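PDB 2V1M: glutathione peroxidase from Schistosoma mansoni, which catalyses the reduction of hydrogen peroxide by glutathione, yielding glutathione disulfide and water. Local coordinates for residues Y50-E55 / T152-D157; N9-F14 / D112-F117; N73-Q78 / I104-S109. All blocks are in the same frame, centred on the assembly; numbering follows the deposited sequence. Where two conformers were deposited one is given.

Overall arrangement
From the N terminus, the chain first lays down 9-14, the opening half of contact 2, and then, on helix 46-60, segment 50-55 of contact 1. Contact 3 is the first to close: 104-109 returns to 73-78, joining the loop after strand 65-71 to the approach of helix 113-121. Segment 112-117 then completes contact 2, tying the N-terminal loop to helix 113-121, and 152-157 completes contact 1, tying helix 46-60 to the loop before helix 159-167. Contact 3 thus falls within the spans of both others, whereas contacts 1 and 2 cross along the sequence and lie on opposite sides of the chain's centre. Contacts 2 and 3 touch through Lys116 with Ser109 and Asp112 with Lys105, so the two are adjacent.

Contact 1 (Y50-E55 / T152-D157); sequences YRQLQE and TTAPYD
Ala154 places its CB 3.5 Å from OE1 of Gln52, a side chain of helix 46-60 that reaches over to the loop between strand 145-149 and helix 159-167. Pro155 comes next: its CB touches both Gln52 CB and, 3.9 Å away, CD2 of Leu53, whose side chain it crosses at about a right angle. Asn49 and Met56 of the same helix also touch this proline. Tyr156 then supplies the polar link, its backbone N donating to Gln52 OE1 over 2.9 Å in a nearly straight bond (168°). Its ring is stacked on the glutamine amide with the two planes only 7° apart, and Gln52 CG sits 3.6 Å above the ring centre as a CH-pi contact. Gln52 CG is anti to its own carbonyl carbon (chi1 -69°), which carries it over the ring. The tyrosine hydroxyl ends beside Glu55, but the modelled approach involves one of two conformers and is doubtful. A single glutamine therefore serves the loop twice: OE1 satisfies a backbone N-H, and the flat amide lies against an aromatic face; together these would limit the amide's rotation on this flank of the thioredoxin-like fold.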
ATOM      1  N   TYR A  50       1.137  -8.845  -6.922  1.00  2.98           N
ATOM      2  CA  TYR A  50       2.516  -8.905  -6.406  1.00  3.12           C
ATOM      3  C   TYR A  50       3.548  -8.889  -7.532  1.00  3.28           C
ATOM      4  O   TYR A  50       4.578  -8.236  -7.413  1.00  3.35           O
ATOM      5  CB  TYR A  50       2.689 -10.149  -5.538  1.00  3.08           C
ATOM      6  CG  TYR A  50       2.347  -9.875  -4.081  1.00  3.16           C
ATOM      7  CD1 TYR A  50       3.244  -9.246  -3.205  1.00  3.24           C
ATOM      8  CD2 TYR A  50       1.092 -10.266  -3.584  1.00  3.65           C
ATOM      9  CE1 TYR A  50       2.886  -9.004  -1.879  1.00  3.25           C
ATOM     10  CE2 TYR A  50       0.716 -10.007  -2.250  1.00  3.78           C
ATOM     11  CZ  TYR A  50       1.620  -9.375  -1.405  1.00  3.10           C
ATOM     12  OH  TYR A  50       1.219  -9.123  -0.126  1.00  3.41           O
ATOM     13  N   ARG A  51       3.303  -9.609  -8.632  1.00  3.40           N
ATOM     14  CA  ARG A  51       4.278  -9.634  -9.734  1.00  3.44           C
ATOM     15  C   ARG A  51       4.450  -8.224 -10.288  1.00  3.12           C
ATOM     16  O   ARG A  51       5.586  -7.758 -10.497  1.00  3.18           O
ATOM     17  CB  ARG A  51       3.843 -10.584 -10.857  1.00  4.36           C
ATOM     18  CG  ARG A  51       3.816 -12.051 -10.530  1.00  7.16           C
ATOM     19  CD  ARG A  51       5.144 -12.729 -10.615  0.80  8.28           C
ATOM     20  NE  ARG A  51       4.964 -14.151 -10.338  1.00  9.46           N
ATOM     21  CZ  ARG A  51       5.800 -14.911  -9.666  1.00  8.12           C
ATOM     22  NH1 ARG A  51       6.968 -14.410  -9.229  1.00  6.55           N
ATOM     23  NH2 ARG A  51       5.441 -16.177  -9.460  0.80  6.05           N
ATOM     24  N   GLN A  52       3.343  -7.541 -10.573  1.00  2.92           N
ATOM     25  CA  GLN A  52       3.463  -6.212 -11.167  1.00  3.33           C
ATOM     26  C   GLN A  52       4.083  -5.223 -10.165  1.00  2.92           C
ATOM     27  O   GLN A  52       4.861  -4.357 -10.579  1.00  3.28           O
ATOM     28  CB  GLN A  52       2.125  -5.698 -11.653  1.00  3.39           C
ATOM     29  CG  GLN A  52       1.615  -6.498 -12.861  1.00  4.16           C
ATOM     30  CD  GLN A  52       0.414  -5.868 -13.538  1.00  5.17           C
ATOM     31  OE1 GLN A  52      -0.016  -4.765 -13.214  1.00  4.78           O
ATOM     32  NE2 GLN A  52      -0.124  -6.564 -14.514  0.80  9.40           N
ATOM     33  N   LEU A  53       3.689  -5.301  -8.891  1.00  2.89           N
ATOM     34  CA  LEU A  53       4.302  -4.404  -7.900  1.00  3.22           C
ATOM     35  C   LEU A  53       5.812  -4.598  -7.804  1.00  3.00           C
ATOM     36  O   LEU A  53       6.565  -3.637  -7.664  1.00  3.22           O
ATOM     37  CB  LEU A  53       3.626  -4.539  -6.532  1.00  3.22           C
ATOM     38  CG  LEU A  53       2.179  -4.050  -6.496  1.00  3.51           C
ATOM     39  CD1 LEU A  53       1.527  -4.547  -5.187  1.00  4.55           C
ATOM     40  CD2 LEU A  53       2.134  -2.506  -6.535  1.00  3.99           C
ATOM     41  N   GLN A  54       6.265  -5.857  -7.815  1.00  3.02           N
ATOM     42  CA  GLN A  54       7.714  -6.105  -7.732  1.00  2.90           C
ATOM     43  C   GLN A  54       8.434  -5.575  -8.986  1.00  3.21           C
ATOM     44  O   GLN A  54       9.552  -5.029  -8.874  1.00  3.23           O
ATOM     45  CB  GLN A  54       7.973  -7.603  -7.505  1.00  3.23           C
ATOM     46  CG  GLN A  54       9.445  -7.960  -7.545  1.00  3.02           C
ATOM     47  CD  GLN A  54      10.331  -7.189  -6.628  1.00  3.25           C
ATOM     48  OE1 GLN A  54       9.897  -6.657  -5.579  1.00  3.04           O
ATOM     49  NE2 GLN A  54      11.627  -7.108  -7.015  1.00  2.91           N
ATOM     50  N   GLU A  55       7.825  -5.736 -10.160  1.00  3.21           N
ATOM     51  CA  GLU A  55       8.395  -5.147 -11.379  0.80  3.47           C
ATOM     52  C   GLU A  55       8.437  -3.620 -11.287  1.00  3.31           C
ATOM     53  O   GLU A  55       9.409  -2.981 -11.723  1.00  4.01           O
ATOM     54  CB  GLU A  55       7.606  -5.606 -12.610  0.80  4.75           C
ATOM     55  CG  GLU A  55       7.801  -7.073 -12.963  0.80  8.75           C
ATOM     56  CD  GLU A  55       6.536  -7.825 -13.457  0.80  8.74           C
ATOM     57  OE1 GLU A  55       5.541  -7.194 -13.860  0.80  9.83           O
ATOM     58  OE2 GLU A  55       6.526  -9.088 -13.439  0.80  9.02           O
ATOM     59  N   THR A 152      -9.418  -3.890  -8.847  1.00  3.14           N
ATOM     60  CA  THR A 152      -9.163  -4.494 -10.164  1.00  4.06           C
ATOM     61  C   THR A 152      -8.210  -3.657 -11.031  1.00  3.71           C
ATOM     62  O   THR A 152      -7.868  -4.077 -12.138  1.00  5.52           O
ATOM     63  CB  THR A 152     -10.454  -4.741 -10.965  1.00  4.90           C
ATOM     64  OG1 THR A 152     -11.102  -3.487 -11.238  1.00  5.72           O
ATOM     65  CG2 THR A 152     -11.406  -5.690 -10.248  1.00  5.52           C
ATOM     66  N   THR A 153      -7.739  -2.519 -10.544  1.00  3.57           N
ATOM     67  CA  THR A 153      -6.772  -1.713 -11.301  1.00  3.65           C
ATOM     68  C   THR A 153      -5.411  -2.406 -11.291  1.00  3.62           C
ATOM     69  O   THR A 153      -4.780  -2.570 -10.237  1.00  4.95           O
ATOM     70  CB  THR A 153      -6.638  -0.324 -10.665  1.00  4.03           C
ATOM     71  OG1 THR A 153      -7.928   0.255 -10.491  1.00  4.88           O
ATOM     72  CG2 THR A 153      -5.796   0.560 -11.570  1.00  5.31           C
ATOM     73  N   ALA A 154      -4.932  -2.801 -12.458  1.00  3.75           N
ATOM     74  CA  ALA A 154      -3.610  -3.385 -12.535  1.00  4.27           C
ATOM     75  C   ALA A 154      -2.572  -2.375 -12.041  1.00  3.87           C
ATOM     76  O   ALA A 154      -2.609  -1.222 -12.463  1.00  4.04           O
ATOM     77  CB  ALA A 154      -3.298  -3.762 -13.984  1.00  5.72           C
ATOM     78  N   PRO A 155      -1.590  -2.813 -11.219  1.00  3.46           N
ATOM     79  CA  PRO A 155      -0.553  -1.855 -10.803  1.00  4.03           C
ATOM     80  C   PRO A 155       0.097  -1.152 -11.987  1.00  4.07           C
ATOM     81  O   PRO A 155       0.376   0.039 -11.918  1.00  4.55           O
ATOM     82  CB  PRO A 155       0.426  -2.732 -10.009  1.00  4.14           C
ATOM     83  CG  PRO A 155      -0.495  -3.805  -9.366  1.00  4.11           C
ATOM     84  CD  PRO A 155      -1.524  -4.099 -10.466  1.00  4.29           C
ATOM     85  N   TYR A 156       0.336  -1.865 -13.088  1.00  4.73           N
ATOM     86  CA  TYR A 156       0.966  -1.241 -14.244  1.00  5.96           C
ATOM     87  C   TYR A 156       0.190  -0.034 -14.755  1.00  5.34           C
ATOM     88  O   TYR A 156       0.794   0.893 -15.319  1.00  7.02           O
ATOM     89  CB  TYR A 156       1.121  -2.254 -15.377  1.00  7.18           C
ATOM     90  CG  TYR A 156       2.202  -3.266 -15.222  1.00  9.29           C
ATOM     91  CD1 TYR A 156       3.185  -3.139 -14.247  1.00 10.02           C
ATOM     92  CD2 TYR A 156       2.270  -4.341 -16.091  1.00 12.04           C
ATOM     93  CE1 TYR A 156       4.218  -4.042 -14.148  1.00 11.29           C
ATOM     94  CE2 TYR A 156       3.294  -5.281 -15.992  1.00 12.03           C
ATOM     95  CZ  TYR A 156       4.264  -5.107 -15.012  1.00 10.33           C
ATOM     96  OH  TYR A 156       5.271  -6.031 -14.929  0.80 11.47           O
ATOM     97  N   ASP A 157      -1.119  -0.041 -14.604  1.00  6.07           N
ATOM     98  CA  ASP A 157      -1.923   1.083 -15.087  1.00  6.56           C
ATOM     99  C   ASP A 157      -1.800   2.330 -14.240  1.00  6.08           C
ATOM    100  O   ASP A 157      -2.328   3.388 -14.620  1.00  7.46           O
ATOM    101  CB  ASP A 157      -3.361   0.658 -15.233  1.00  7.76           C
ATOM    102  CG  ASP A 157      -3.548  -0.354 -16.385  1.00 10.91           C
ATOM    103  OD1 ASP A 157      -2.671  -0.443 -17.259  1.00 16.53           O
ATOM    104  OD2 ASP A 157      -4.590  -0.992 -16.450  1.00 16.49           O
TER

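Contact 2 (N9-F14 / D112-F117); sequences NSIYEF and DDLYKF
Phe14 and Leu114 bring the backbones nearest, their CA atoms 6.1 Å apart, where the chain leaves the 3-10 turn 11-13 and helix 113-121 makes its first turn. The Phe14 ring lies over that turn: Leu114 CA sits 4.1 Å from the ring centroid as a CH-pi contact, with Asp113 O above the same face. Asp113 CB approaches Phe14 CE1, while Phe14 CZ meets Phe117 CB at 3.5 Å. The two phenylalanine rings are inclined at 44°. Phe117 CG is anti to its backbone N (chi1 176°), and the ring beyond it reaches the chain of 9-11, where Phe117 CZ comes within 3.5 Å of Ser10 N and Ser10 O lies over one face. Ile11 completes the apolar cluster, its CG2 4.0 Å from Leu114 CD1 and 3.9 Å from Phe117 CE2. Trp8 adds an edge-to-face partner for Phe14. Two polar groups are settled within their own segment: Asp112 OD1 N-caps the helix by accepting from Leu114 N, and Ser10 OG accepts from Tyr12 N in an ST turn. No hydrogen bond joins 9-14 to 112-117, so their contact is apolar and aromatic, though Asn9 O accepts from Gln144 NE2 and, farther along the helix, Arg121 NH2.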
ATOM      1  N   ASN A   9      -2.226  15.930   8.580  1.00  7.76           N
ATOM      2  CA  ASN A   9      -2.024  16.696   7.369  1.00  8.15           C
ATOM      3  C   ASN A   9      -1.247  15.926   6.299  1.00  6.24           C
ATOM      4  O   ASN A   9      -1.192  16.416   5.168  1.00 11.74           O
ATOM      5  CB  ASN A   9      -1.262  18.023   7.667  1.00 12.65           C
ATOM      6  CG  ASN A   9      -2.136  19.137   8.358  1.00 17.73           C
ATOM      7  OD1 ASN A   9      -3.353  19.120   8.299  1.00 26.15           O
ATOM      8  ND2 ASN A   9      -1.454  20.108   9.022  1.00 23.83           N
ATOM      9  N   SER A  10      -0.663  14.766   6.611  1.00  4.56           N
ATOM     10  CA  SER A  10       0.102  14.031   5.605  1.00  3.84           C
ATOM     11  C   SER A  10       0.248  12.616   6.138  1.00  3.19           C
ATOM     12  O   SER A  10      -0.025  12.334   7.344  1.00  3.78           O
ATOM     13  CB  SER A  10       1.507  14.630   5.381  1.00  4.39           C
ATOM     14  OG  SER A  10       2.367  14.276   6.442  1.00  5.43           O
ATOM     15  N   ILE A  11       0.766  11.689   5.310  1.00  3.31           N
ATOM     16  CA  ILE A  11       0.987  10.340   5.791  1.00  3.31           C
ATOM     17  C   ILE A  11       2.125  10.299   6.802  1.00  3.00           C
ATOM     18  O   ILE A  11       2.252   9.289   7.524  1.00  3.57           O
ATOM     19  CB  ILE A  11       1.277   9.346   4.641  1.00  3.27           C
ATOM     20  CG1 ILE A  11       2.589   9.657   3.896  1.00  4.05           C
ATOM     21  CG2 ILE A  11       0.068   9.167   3.727  1.00  4.12           C
ATOM     22  CD1 ILE A  11       3.180   8.452   3.151  1.00  4.76           C
ATOM     23  N   TYR A  12       2.973  11.332   6.877  1.00  3.41           N
ATOM     24  CA  TYR A  12       4.169  11.266   7.728  1.00  3.74           C
ATOM     25  C   TYR A  12       3.827  11.244   9.212  1.00  3.56           C
ATOM     26  O   TYR A  12       4.681  10.877  10.022  1.00  4.34           O
ATOM     27  CB  TYR A  12       5.068  12.469   7.448  1.00  4.47           C
ATOM     28  CG  TYR A  12       5.389  12.673   6.009  1.00  4.75           C
ATOM     29  CD1 TYR A  12       5.655  11.595   5.197  1.00  4.61           C
ATOM     30  CD2 TYR A  12       5.447  13.979   5.461  1.00  5.88           C
ATOM     31  CE1 TYR A  12       5.972  11.794   3.855  1.00  5.36           C
ATOM     32  CE2 TYR A  12       5.785  14.194   4.140  1.00  6.34           C
ATOM     33  CZ  TYR A  12       6.031  13.125   3.340  1.00  5.52           C
ATOM     34  OH  TYR A  12       6.382  13.372   2.015  1.00  6.56           O
ATOM     35  N   GLU A  13       2.588  11.612   9.551  1.00  3.75           N
ATOM     36  CA  GLU A  13       2.195  11.663  10.959  1.00  4.31           C
ATOM     37  C   GLU A  13       2.028  10.282  11.575  1.00  3.43           C
ATOM     38  O   GLU A  13       1.966  10.193  12.814  1.00  3.77           O
ATOM     39  CB  GLU A  13       0.914  12.454  11.107  1.00  6.11           C
ATOM     40  CG  GLU A  13       1.166  13.916  10.777  1.00  7.69           C
ATOM     41  CD  GLU A  13      -0.039  14.775  10.842  1.00  9.00           C
ATOM     42  OE1 GLU A  13      -1.121  14.210  11.111  0.50  7.72           O
ATOM     43  OE2 GLU A  13       0.037  16.005  10.630  0.50  6.27           O
ATOM     44  N   PHE A  14       1.909   9.229  10.760  1.00  3.15           N
ATOM     45  CA  PHE A  14       1.518   7.899  11.256  1.00  3.26           C
ATOM     46  C   PHE A  14       2.715   7.007  11.477  1.00  3.23           C
ATOM     47  O   PHE A  14       3.736   7.105  10.772  1.00  4.04           O
ATOM     48  CB  PHE A  14       0.532   7.223  10.289  1.00  3.75           C
ATOM     49  CG  PHE A  14      -0.638   8.091  10.050  1.00  4.16           C
ATOM     50  CD1 PHE A  14      -1.584   8.299  11.072  1.00  4.74           C
ATOM     51  CD2 PHE A  14      -0.743   8.833   8.872  1.00  4.39           C
ATOM     52  CE1 PHE A  14      -2.623   9.208  10.919  1.00  5.49           C
ATOM     53  CE2 PHE A  14      -1.771   9.752   8.715  1.00  5.30           C
ATOM     54  CZ  PHE A  14      -2.683   9.958   9.721  1.00  5.17           C
ATOM     55  N   ASP A 112      -6.496   1.019  10.935  1.00  3.97           N
ATOM     56  CA  ASP A 112      -5.301   1.795  11.217  1.00  3.78           C
ATOM     57  C   ASP A 112      -5.576   3.265  10.881  1.00  3.51           C
ATOM     58  O   ASP A 112      -6.200   3.581   9.855  1.00  3.28           O
ATOM     59  CB  ASP A 112      -4.112   1.274  10.406  1.00  4.37           C
ATOM     60  CG  ASP A 112      -2.802   1.780  10.957  1.00  4.00           C
ATOM     61  OD1 ASP A 112      -2.379   2.896  10.571  1.00  4.17           O
ATOM     62  OD2 ASP A 112      -2.201   1.058  11.786  1.00  5.24           O
ATOM     63  N   ASP A 113      -5.047   4.166  11.702  1.00  3.76           N
ATOM     64  CA  ASP A 113      -5.188   5.602  11.412  1.00  3.66           C
ATOM     65  C   ASP A 113      -4.652   5.986  10.036  1.00  3.47           C
ATOM     66  O   ASP A 113      -5.208   6.907   9.406  1.00  3.22           O
ATOM     67  CB  ASP A 113      -4.503   6.437  12.490  1.00  4.37           C
ATOM     68  CG  ASP A 113      -5.242   6.401  13.830  1.00  4.96           C
ATOM     69  OD1 ASP A 113      -6.423   5.984  13.885  1.00  6.84           O
ATOM     70  OD2 ASP A 113      -4.626   6.825  14.839  1.00  6.56           O
ATOM     71  N   LEU A 114      -3.651   5.273   9.522  1.00  3.08           N
ATOM     72  CA  LEU A 114      -3.168   5.594   8.173  1.00  3.36           C
ATOM     73  C   LEU A 114      -4.337   5.438   7.165  1.00  3.09           C
ATOM     74  O   LEU A 114      -4.498   6.286   6.266  1.00  3.05           O
ATOM     75  CB  LEU A 114      -2.035   4.652   7.798  1.00  3.45           C
ATOM     76  CG  LEU A 114      -1.631   4.710   6.303  1.00  3.49           C
ATOM     77  CD1 LEU A 114      -1.085   6.077   5.909  1.00  4.14           C
ATOM     78  CD2 LEU A 114      -0.622   3.611   6.027  1.00  4.29           C
ATOM     79  N   TYR A 115      -5.101   4.357   7.291  1.00  3.25           N
ATOM     80  CA  TYR A 115      -6.207   4.136   6.362  1.00  3.23           C
ATOM     81  C   TYR A 115      -7.385   5.037   6.618  1.00  3.19           C
ATOM     82  O   TYR A 115      -8.055   5.456   5.663  1.00  3.18           O
ATOM     83  CB  TYR A 115      -6.590   2.644   6.302  1.00  2.93           C
ATOM     84  CG  TYR A 115      -5.732   1.905   5.297  1.00  3.22           C
ATOM     85  CD1 TYR A 115      -6.214   1.589   4.038  1.00  3.07           C
ATOM     86  CD2 TYR A 115      -4.482   1.441   5.671  1.00  3.31           C
ATOM     87  CE1 TYR A 115      -5.411   0.843   3.123  1.00  3.84           C
ATOM     88  CE2 TYR A 115      -3.682   0.692   4.789  1.00  3.11           C
ATOM     89  CZ  TYR A 115      -4.169   0.404   3.517  1.00  3.09           C
ATOM     90  OH  TYR A 115      -3.407  -0.296   2.595  1.00  3.27           O
ATOM     91  N   LYS A 116      -7.662   5.374   7.879  1.00  3.36           N
ATOM     92  CA  LYS A 116      -8.653   6.425   8.134  1.00  3.56           C
ATOM     93  C   LYS A 116      -8.257   7.696   7.384  1.00  3.26           C
ATOM     94  O   LYS A 116      -9.091   8.354   6.731  1.00  3.99           O
ATOM     95  CB  LYS A 116      -8.824   6.684   9.633  1.00  4.21           C
ATOM     96  CG  LYS A 116      -9.349   5.454  10.376  1.00  4.24           C
ATOM     97  CD  LYS A 116      -9.657   5.774  11.858  1.00  5.44           C
ATOM     98  CE  LYS A 116     -10.252   4.566  12.550  1.00  6.21           C
ATOM     99  NZ  LYS A 116     -10.665   4.921  13.956  1.00  6.95           N
ATOM    100  N   PHE A 117      -6.982   8.049   7.461  1.00  3.24           N
ATOM    101  CA  PHE A 117      -6.481   9.238   6.774  1.00  3.46           C
ATOM    102  C   PHE A 117      -6.594   9.100   5.254  1.00  2.96           C
ATOM    103  O   PHE A 117      -7.078  10.033   4.565  1.00  3.34           O
ATOM    104  CB  PHE A 117      -5.029   9.507   7.192  1.00  3.82           C
ATOM    105  CG  PHE A 117      -4.408  10.656   6.468  1.00  3.44           C
ATOM    106  CD1 PHE A 117      -4.782  11.986   6.768  1.00  3.88           C
ATOM    107  CD2 PHE A 117      -3.444  10.441   5.476  1.00  4.30           C
ATOM    108  CE1 PHE A 117      -4.194  13.048   6.107  1.00  5.10           C
ATOM    109  CE2 PHE A 117      -2.855  11.523   4.812  1.00  5.69           C
ATOM    110  CZ  PHE A 117      -3.229  12.824   5.140  1.00  5.45           C
TER

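Contact 3 (N73-Q78 / I104-S109); sequences NQFGGQ and IKVNGS
Phe75 meets the facing loop with the edge of its ring: Asn107 ND2 lies 3.6 Å from Phe75 CZ and Val106 CG2 lies 3.7 Å from Phe75 CE2, both near the ring plane. The amide of Asn107 stands almost perpendicular to the ring, at 87°. Over one face, centred on the ring, is CB of the preceding residue, Gln74, and Trp132 also meets this phenylalanine. The second flat group, the Gln74 amide, does the polar work. The extended Gln74 chain crosses Lys105 at about a right angle, its CD touching Lys105 CB and CG. Gln74 OE1 then accepts twice, from Asn107 N at 3.0 Å, in the carbonyl plane and on a lone pair, and from Val106 N at 2.8 Å, well above that plane. Gln74 NE2 returns a bond to Asn107 O at 3.1 Å, nearly straight (168°), so one amide pairs with both the N-H and the C=O of Asn107, though NE2 comes from above the plane of that carbonyl. Asn73, Gln74 and Phe75 end a sequence signature of glutathione peroxidases. The contact joins the loop after strand 65-71 of the thioredoxin-type sheet to the loop before helix 113-121. Segment 73-78 runs on to Gln78, whose OE1 is weakly bonded to Trp132 NE1; the two probably correspond to the Gln and Trp that accompany the active-site residue in this family, here Cys43 by similarity. The polar end of Asn107 has its own partners, OD1 accepting from Ile130 N and Lys119 NZ. At the far end, the backbones of Asn73 and Ile104 are too widely spaced for a direct bond, and one water bridges them, accepting from Asn73 N at 2.8 Å and donating to Ile104 O at the same distance.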
ATOM      1  N   ASN A  73      -6.943  -8.915   6.667  1.00  3.16           N
ATOM      2  CA  ASN A  73      -7.785 -10.098   6.617  1.00  3.33           C
ATOM      3  C   ASN A  73      -9.298  -9.765   6.664  1.00  3.62           C
ATOM      4  O   ASN A  73     -10.089 -10.625   7.078  1.00  5.19           O
ATOM      5  CB  ASN A  73      -7.427 -11.081   7.746  1.00  3.87           C
ATOM      6  CG  ASN A  73      -7.991 -12.469   7.484  1.00  3.76           C
ATOM      7  OD1 ASN A  73      -8.058 -12.926   6.344  1.00  4.09           O
ATOM      8  ND2 ASN A  73      -8.394 -13.155   8.536  1.00  5.82           N
ATOM      9  N   GLN A  74      -9.692  -8.553   6.252  1.00  3.26           N
ATOM     10  CA  GLN A  74     -11.101  -8.172   6.297  1.00  3.34           C
ATOM     11  C   GLN A  74     -11.907  -8.618   5.089  1.00  3.53           C
ATOM     12  O   GLN A  74     -13.133  -8.413   5.097  1.00  4.60           O
ATOM     13  CB  GLN A  74     -11.253  -6.667   6.507  1.00  3.53           C
ATOM     14  CG  GLN A  74     -10.820  -6.253   7.888  1.00  4.06           C
ATOM     15  CD  GLN A  74     -11.059  -4.776   8.116  1.00  3.60           C
ATOM     16  OE1 GLN A  74     -10.479  -3.922   7.432  1.00  3.75           O
ATOM     17  NE2 GLN A  74     -11.955  -4.462   9.065  1.00  5.02           N
ATOM     18  N   PHE A  75     -11.277  -9.205   4.057  1.00  3.20           N
ATOM     19  CA  PHE A  75     -11.944  -9.466   2.787  1.00  3.59           C
ATOM     20  C   PHE A  75     -11.901 -10.964   2.479  1.00  3.51           C
ATOM     21  O   PHE A  75     -10.921 -11.460   1.937  1.00  4.19           O
ATOM     22  CB  PHE A  75     -11.320  -8.607   1.679  1.00  3.40           C
ATOM     23  CG  PHE A  75     -11.337  -7.131   2.007  1.00  3.47           C
ATOM     24  CD1 PHE A  75     -12.550  -6.423   2.019  1.00  4.50           C
ATOM     25  CD2 PHE A  75     -10.175  -6.496   2.410  1.00  3.60           C
ATOM     26  CE1 PHE A  75     -12.560  -5.073   2.367  1.00  4.71           C
ATOM     27  CE2 PHE A  75     -10.193  -5.139   2.743  1.00  4.14           C
ATOM     28  CZ  PHE A  75     -11.401  -4.432   2.714  1.00  4.57           C
ATOM     29  N   GLY A  76     -12.994 -11.629   2.822  1.00  4.23           N
ATOM     30  CA  GLY A  76     -13.122 -13.035   2.489  1.00  4.61           C
ATOM     31  C   GLY A  76     -12.175 -13.955   3.251  1.00  4.28           C
ATOM     32  O   GLY A  76     -11.937 -15.089   2.831  1.00  5.14           O
ATOM     33  N   GLY A  77     -11.631 -13.485   4.364  1.00  4.67           N
ATOM     34  CA  GLY A  77     -10.648 -14.277   5.129  1.00  5.31           C
ATOM     35  C   GLY A  77      -9.453 -14.672   4.247  1.00  4.28           C
ATOM     36  O   GLY A  77      -8.873 -15.760   4.411  1.00  5.59           O
ATOM     37  N   GLN A  78      -9.021 -13.753   3.374  1.00  3.80           N
ATOM     38  CA  GLN A  78      -7.980 -14.058   2.399  1.00  3.77           C
ATOM     39  C   GLN A  78      -6.555 -13.718   2.830  1.00  3.58           C
ATOM     40  O   GLN A  78      -5.607 -13.963   2.066  1.00  3.61           O
ATOM     41  CB  GLN A  78      -8.344 -13.452   1.042  1.00  3.53           C
ATOM     42  CG  GLN A  78      -9.562 -14.133   0.477  1.00  4.00           C
ATOM     43  CD  GLN A  78     -10.069 -13.521  -0.835  1.00  3.74           C
ATOM     44  OE1 GLN A  78      -9.605 -12.487  -1.310  1.00  3.87           O
ATOM     45  NE2 GLN A  78     -11.055 -14.174  -1.438  1.00  4.75           N
ATOM     46  N   ILE A 104      -3.167  -5.239   9.427  1.00  3.21           N
ATOM     47  CA  ILE A 104      -4.012  -4.191   9.963  1.00  3.64           C
ATOM     48  C   ILE A 104      -5.432  -4.374   9.456  1.00  3.35           C
ATOM     49  O   ILE A 104      -5.724  -5.194   8.558  1.00  4.31           O
ATOM     50  CB  ILE A 104      -3.506  -2.799   9.552  1.00  3.87           C
ATOM     51  CG1 ILE A 104      -3.485  -2.642   8.026  1.00  4.73           C
ATOM     52  CG2 ILE A 104      -2.134  -2.507  10.219  1.00  6.66           C
ATOM     53  CD1 ILE A 104      -3.369  -1.183   7.547  1.00  5.37           C
ATOM     54  N   LYS A 105      -6.323  -3.557   9.999  1.00  3.37           N
ATOM     55  CA  LYS A 105      -7.665  -3.344   9.412  1.00  3.44           C
ATOM     56  C   LYS A 105      -7.621  -2.032   8.615  1.00  3.68           C
ATOM     57  O   LYS A 105      -6.904  -1.072   8.965  1.00  3.29           O
ATOM     58  CB  LYS A 105      -8.724  -3.282  10.501  1.00  4.04           C
ATOM     59  CG  LYS A 105      -8.928  -4.677  11.120  1.00  4.21           C
ATOM     60  CD  LYS A 105      -9.867  -4.609  12.327  1.00  5.61           C
ATOM     61  CE  LYS A 105     -10.137  -6.030  12.808  1.00  9.10           C
ATOM     62  NZ  LYS A 105     -11.205  -6.056  13.829  0.50  9.26           N
ATOM     63  N   VAL A 106      -8.413  -2.018   7.548  1.00  3.29           N
ATOM     64  CA  VAL A 106      -8.563  -0.836   6.676  1.00  3.24           C
ATOM     65  C   VAL A 106      -9.956  -0.200   6.742  1.00  3.29           C
ATOM     66  O   VAL A 106     -10.100   0.956   6.353  1.00  3.81           O
ATOM     67  CB  VAL A 106      -8.170  -1.137   5.216  1.00  3.16           C
ATOM     68  CG1 VAL A 106      -6.743  -1.679   5.141  1.00  3.87           C
ATOM     69  CG2 VAL A 106      -9.167  -2.110   4.559  1.00  3.45           C
ATOM     70  N   ASN A 107     -10.944  -0.960   7.239  1.00  3.51           N
ATOM     71  CA  ASN A 107     -12.310  -0.486   7.417  1.00  4.25           C
ATOM     72  C   ASN A 107     -12.749  -0.621   8.867  1.00  4.54           C
ATOM     73  O   ASN A 107     -12.215  -1.431   9.617  1.00  4.65           O
ATOM     74  CB  ASN A 107     -13.299  -1.242   6.526  1.00  4.81           C
ATOM     75  CG  ASN A 107     -13.150  -0.930   5.058  1.00  4.24           C
ATOM     76  OD1 ASN A 107     -12.792   0.183   4.648  1.00  4.62           O
ATOM     77  ND2 ASN A 107     -13.445  -1.911   4.245  1.00  4.78           N
ATOM     78  N   GLY A 108     -13.742   0.192   9.228  1.00  5.23           N
ATOM     79  CA  GLY A 108     -14.302   0.181  10.564  1.00  6.68           C
ATOM     80  C   GLY A 108     -13.524   1.012  11.542  1.00  6.09           C
ATOM     81  O   GLY A 108     -12.522   1.630  11.206  1.00  6.06           O
ATOM     82  N   SER A 109     -14.035   1.065  12.774  1.00  7.12           N
ATOM     83  CA  SER A 109     -13.448   1.982  13.752  1.00  7.53           C
ATOM     84  C   SER A 109     -12.091   1.539  14.276  1.00  6.51           C
ATOM     85  O   SER A 109     -11.393   2.360  14.877  1.00  7.36           O
ATOM     86  CB  SER A 109     -14.393   2.241  14.920  1.00 10.42           C
ATOM     87  OG  SER A 109     -14.652   1.035  15.564  1.00 14.19           O
TER
HETATM   88  O   HOH W   1      -7.012  -7.618   9.154  1.00  8.39           O